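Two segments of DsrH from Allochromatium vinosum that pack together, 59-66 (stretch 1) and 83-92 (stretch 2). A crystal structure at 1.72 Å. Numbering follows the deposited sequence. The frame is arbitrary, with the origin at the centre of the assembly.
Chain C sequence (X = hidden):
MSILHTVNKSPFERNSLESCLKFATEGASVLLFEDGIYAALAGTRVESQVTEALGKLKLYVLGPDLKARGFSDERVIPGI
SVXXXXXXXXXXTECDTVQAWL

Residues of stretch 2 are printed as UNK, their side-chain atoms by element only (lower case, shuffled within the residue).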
# COMPACT_ATOMS: atom_id res chain seq x y z
N LEU C 59 24.60 5.69 7.37
CA LEU C 59 23.15 5.84 7.48
C LEU C 59 22.74 7.31 7.58
O LEU C 59 23.38 8.10 8.27
CB LEU C 59 22.62 5.10 8.71
CG LEU C 59 22.96 3.61 8.86
CD1 LEU C 59 22.26 3.07 10.10
CD2 LEU C 59 22.54 2.84 7.63
N TYR C 60 21.66 7.65 6.88
CA TYR C 60 21.13 9.01 6.88
C TYR C 60 19.63 8.95 7.11
O TYR C 60 18.98 7.96 6.79
CB TYR C 60 21.37 9.68 5.52
CG TYR C 60 22.81 9.74 5.11
CD1 TYR C 60 23.46 8.63 4.58
CD2 TYR C 60 23.55 10.92 5.28
CE1 TYR C 60 24.81 8.69 4.22
CE2 TYR C 60 24.89 10.98 4.92
CZ TYR C 60 25.51 9.86 4.40
OH TYR C 60 26.85 9.92 4.07
N VAL C 61 19.08 10.02 7.68
CA VAL C 61 17.65 10.09 7.94
C VAL C 61 17.17 11.46 7.48
O VAL C 61 17.86 12.45 7.67
CB VAL C 61 17.34 9.88 9.45
CG1 VAL C 61 17.99 10.97 10.28
CG2 VAL C 61 15.85 9.85 9.67
N LEU C 62 16.00 11.51 6.85
CA LEU C 62 15.48 12.78 6.36
C LEU C 62 14.84 13.60 7.47
O LEU C 62 13.79 13.24 8.01
CB LEU C 62 14.47 12.52 5.22
CG LEU C 62 14.02 13.75 4.43
CD1 LEU C 62 15.20 14.39 3.70
CD2 LEU C 62 12.96 13.32 3.43
N GLY C 63 15.49 14.71 7.82
CA GLY C 63 15.02 15.58 8.88
C GLY C 63 13.58 16.04 8.76
O GLY C 63 12.86 16.06 9.77
N PRO C 64 13.13 16.45 7.57
CA PRO C 64 11.74 16.90 7.40
C PRO C 64 10.72 15.84 7.83
O PRO C 64 9.72 16.17 8.47
CB PRO C 64 11.67 17.23 5.92
CG PRO C 64 13.04 17.76 5.64
CD PRO C 64 13.92 16.75 6.36
N ASP C 65 10.97 14.58 7.47
CA ASP C 65 10.06 13.51 7.86
C ASP C 65 10.18 13.22 9.36
O ASP C 65 9.19 12.92 10.02
CB ASP C 65 10.31 12.24 7.03
CG ASP C 65 9.62 12.29 5.67
OD1 ASP C 65 8.42 12.66 5.63
OD2 ASP C 65 10.25 11.95 4.64
N LEU C 66 11.39 13.34 9.89
CA LEU C 66 11.61 13.12 11.32
C LEU C 66 10.79 14.12 12.11
O LEU C 66 10.04 13.75 13.02
CB LEU C 66 13.08 13.32 11.67
CG LEU C 66 14.01 12.12 11.84
CD1 LEU C 66 15.44 12.63 11.98
CD2 LEU C 66 13.61 11.30 13.06
N UNK C 83 19.70 14.71 7.30
CA UNK C 83 19.82 15.53 6.10
C UNK C 83 18.45 16.10 5.69
O UNK C 83 17.41 15.61 6.13
c UNK C 83 20.35 14.70 4.91
c UNK C 83 19.37 13.58 4.58
c UNK C 83 21.72 14.12 5.26
N UNK C 84 18.46 17.14 4.86
CA UNK C 84 17.20 17.70 4.38
C UNK C 84 17.04 17.25 2.94
O UNK C 84 17.82 16.42 2.47
c UNK C 84 18.42 19.86 3.86
o UNK C 84 19.06 19.22 3.00
o UNK C 84 18.74 21.01 4.24
c UNK C 84 17.19 19.24 4.47
N UNK C 85 16.05 17.76 2.23
CA UNK C 85 15.86 17.32 0.85
C UNK C 85 17.06 17.64 -0.03
O UNK C 85 17.40 16.87 -0.93
c UNK C 85 11.31 17.07 2.08
o UNK C 85 9.92 15.13 2.00
c UNK C 85 13.04 15.91 0.24
c UNK C 85 11.05 15.80 1.58
c UNK C 85 12.46 17.75 1.65
c UNK C 85 13.33 17.18 0.72
c UNK C 85 14.58 17.92 0.27
c UNK C 85 11.90 15.22 0.66
N UNK C 86 17.72 18.77 0.22
CA UNK C 86 18.89 19.13 -0.57
C UNK C 86 19.98 18.08 -0.31
O UNK C 86 20.70 17.69 -1.22
c UNK C 86 19.39 20.52 -0.19
N UNK C 87 20.07 17.61 0.94
CA UNK C 87 21.05 16.60 1.28
C UNK C 87 20.73 15.27 0.62
O UNK C 87 21.62 14.51 0.24
N UNK C 88 19.43 14.99 0.49
CA UNK C 88 18.92 13.78 -0.13
C UNK C 88 19.40 13.80 -1.59
O UNK C 88 19.94 12.81 -2.10
c UNK C 88 16.65 10.48 -1.78
c UNK C 88 14.62 11.31 -0.80
c UNK C 88 15.31 12.41 -0.31
c UNK C 88 17.38 13.81 -0.04
c UNK C 88 15.28 10.34 -1.54
c UNK C 88 16.68 12.57 -0.54
c UNK C 88 17.34 11.59 -1.28
N UNK C 89 19.23 14.94 -2.24
CA UNK C 89 19.67 15.08 -3.62
C UNK C 89 21.19 14.87 -3.74
O UNK C 89 21.64 14.17 -4.64
c UNK C 89 20.00 16.70 -5.53
c UNK C 89 17.82 16.61 -4.32
c UNK C 89 19.32 16.48 -4.17
N UNK C 90 21.97 15.46 -2.84
CA UNK C 90 23.42 15.29 -2.90
C UNK C 90 23.82 13.82 -2.73
O UNK C 90 24.79 13.37 -3.32
o UNK C 90 24.09 17.96 -3.36
o UNK C 90 24.14 18.43 -1.23
c UNK C 90 24.12 16.14 -1.83
c UNK C 90 24.11 17.61 -2.16
N UNK C 91 23.08 13.09 -1.90
CA UNK C 91 23.38 11.68 -1.71
C UNK C 91 23.20 10.88 -3.00
O UNK C 91 23.99 9.99 -3.30
c UNK C 91 22.50 11.07 -0.61
c UNK C 91 22.87 11.43 0.84
c UNK C 91 21.83 10.84 1.79
c UNK C 91 24.26 10.89 1.16
N UNK C 92 22.16 11.21 -3.77
CA UNK C 92 21.92 10.48 -5.02
C UNK C 92 22.99 10.76 -6.06
O UNK C 92 23.26 9.90 -6.91
c UNK C 92 20.54 10.82 -5.64
c UNK C 92 19.42 10.53 -4.65
o UNK C 92 20.51 12.21 -6.01
O HOH W 1 9.90 12.59 2.03

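Position 83 carries three side-chain carbons, the first bearing the other two. One branch carbon lies 3.7 Å from Y60 CD2. Branching at CB with no heteroatom identifies valine, V83. Its backbone is bridged in parallel register to L62: V83 N donates to V61 O (2.9 Å, 169°), and G63 N donates to V83 O (2.7 Å, 161°).

Position 84 has two carbons, the second bearing two oxygens, which is a carboxylate one methylene from CA: aspartate, D84. Its CA-to-CB bond points away from stretch 1, and its OD1 accepts from the backbone N of position 87 (2.8 Å), capping the helix that follows.

Position 85 shows one carbon leading to a six-carbon ring that bears an oxygen; ring carbons lie 3.5 Å from L62 CD2 and 3.9 Å from P64 CB. This is tyrosine, Y85, the two ring atoms being CE2 and CE1 respectively. L62 CD1 sits over one ring face. A water bridges the hydroxyl to stretch 1, its oxygen 2.5 Å from Y85 OH and 2.7 Å from D65 OD2, to which it donates.

Position 86 has a single carbon, so it is alanine, A86, and it touches nothing on stretch 1.

Position 87 has no side-chain atom and is glycine, G87. An ideal CB on G87 would clash with V83 CB at 2.8 Å; nothing of stretch 1 comes within 5.5 Å of it.

Position 88 has one carbon and a six-carbon ring without oxygen, and its CB is 4.4 Å from L62 CD1: phenylalanine, F88.

Position 89 repeats the pattern of three carbons forked at the first, giving valine, V89, out of reach of stretch 1.

Position 90 repeats two carbons, the second carrying two oxygens, giving aspartate, D90, also out of reach.

Position 91 has four carbons forked at the second, and one terminal carbon lies 3.6 Å from Y60 CZ. The fork is the mark of leucine, L91. That carbon, L91 CD2, is 3.8 Å from the centroid of the Y60 ring, only 16° off the normal, a CH-pi contact over the face.

Position 92 has one carbon carrying an oxygen and a carbon: threonine, T92. It makes no contact with stretch 1; T92 OG1 donates to V89 O at 2.6 Å.

The contact combines a backbone bridge with side-chain packing. Two backbone hydrogen bonds fix the register where the strand ends, and the helix then runs back at 143° to the strand direction. That reversal carries L91 to Y60, while L62 packs against Y85 and F88. Together the stretches bury 462 Å².

Stretch 2 83-92: VDYAGFVDLT
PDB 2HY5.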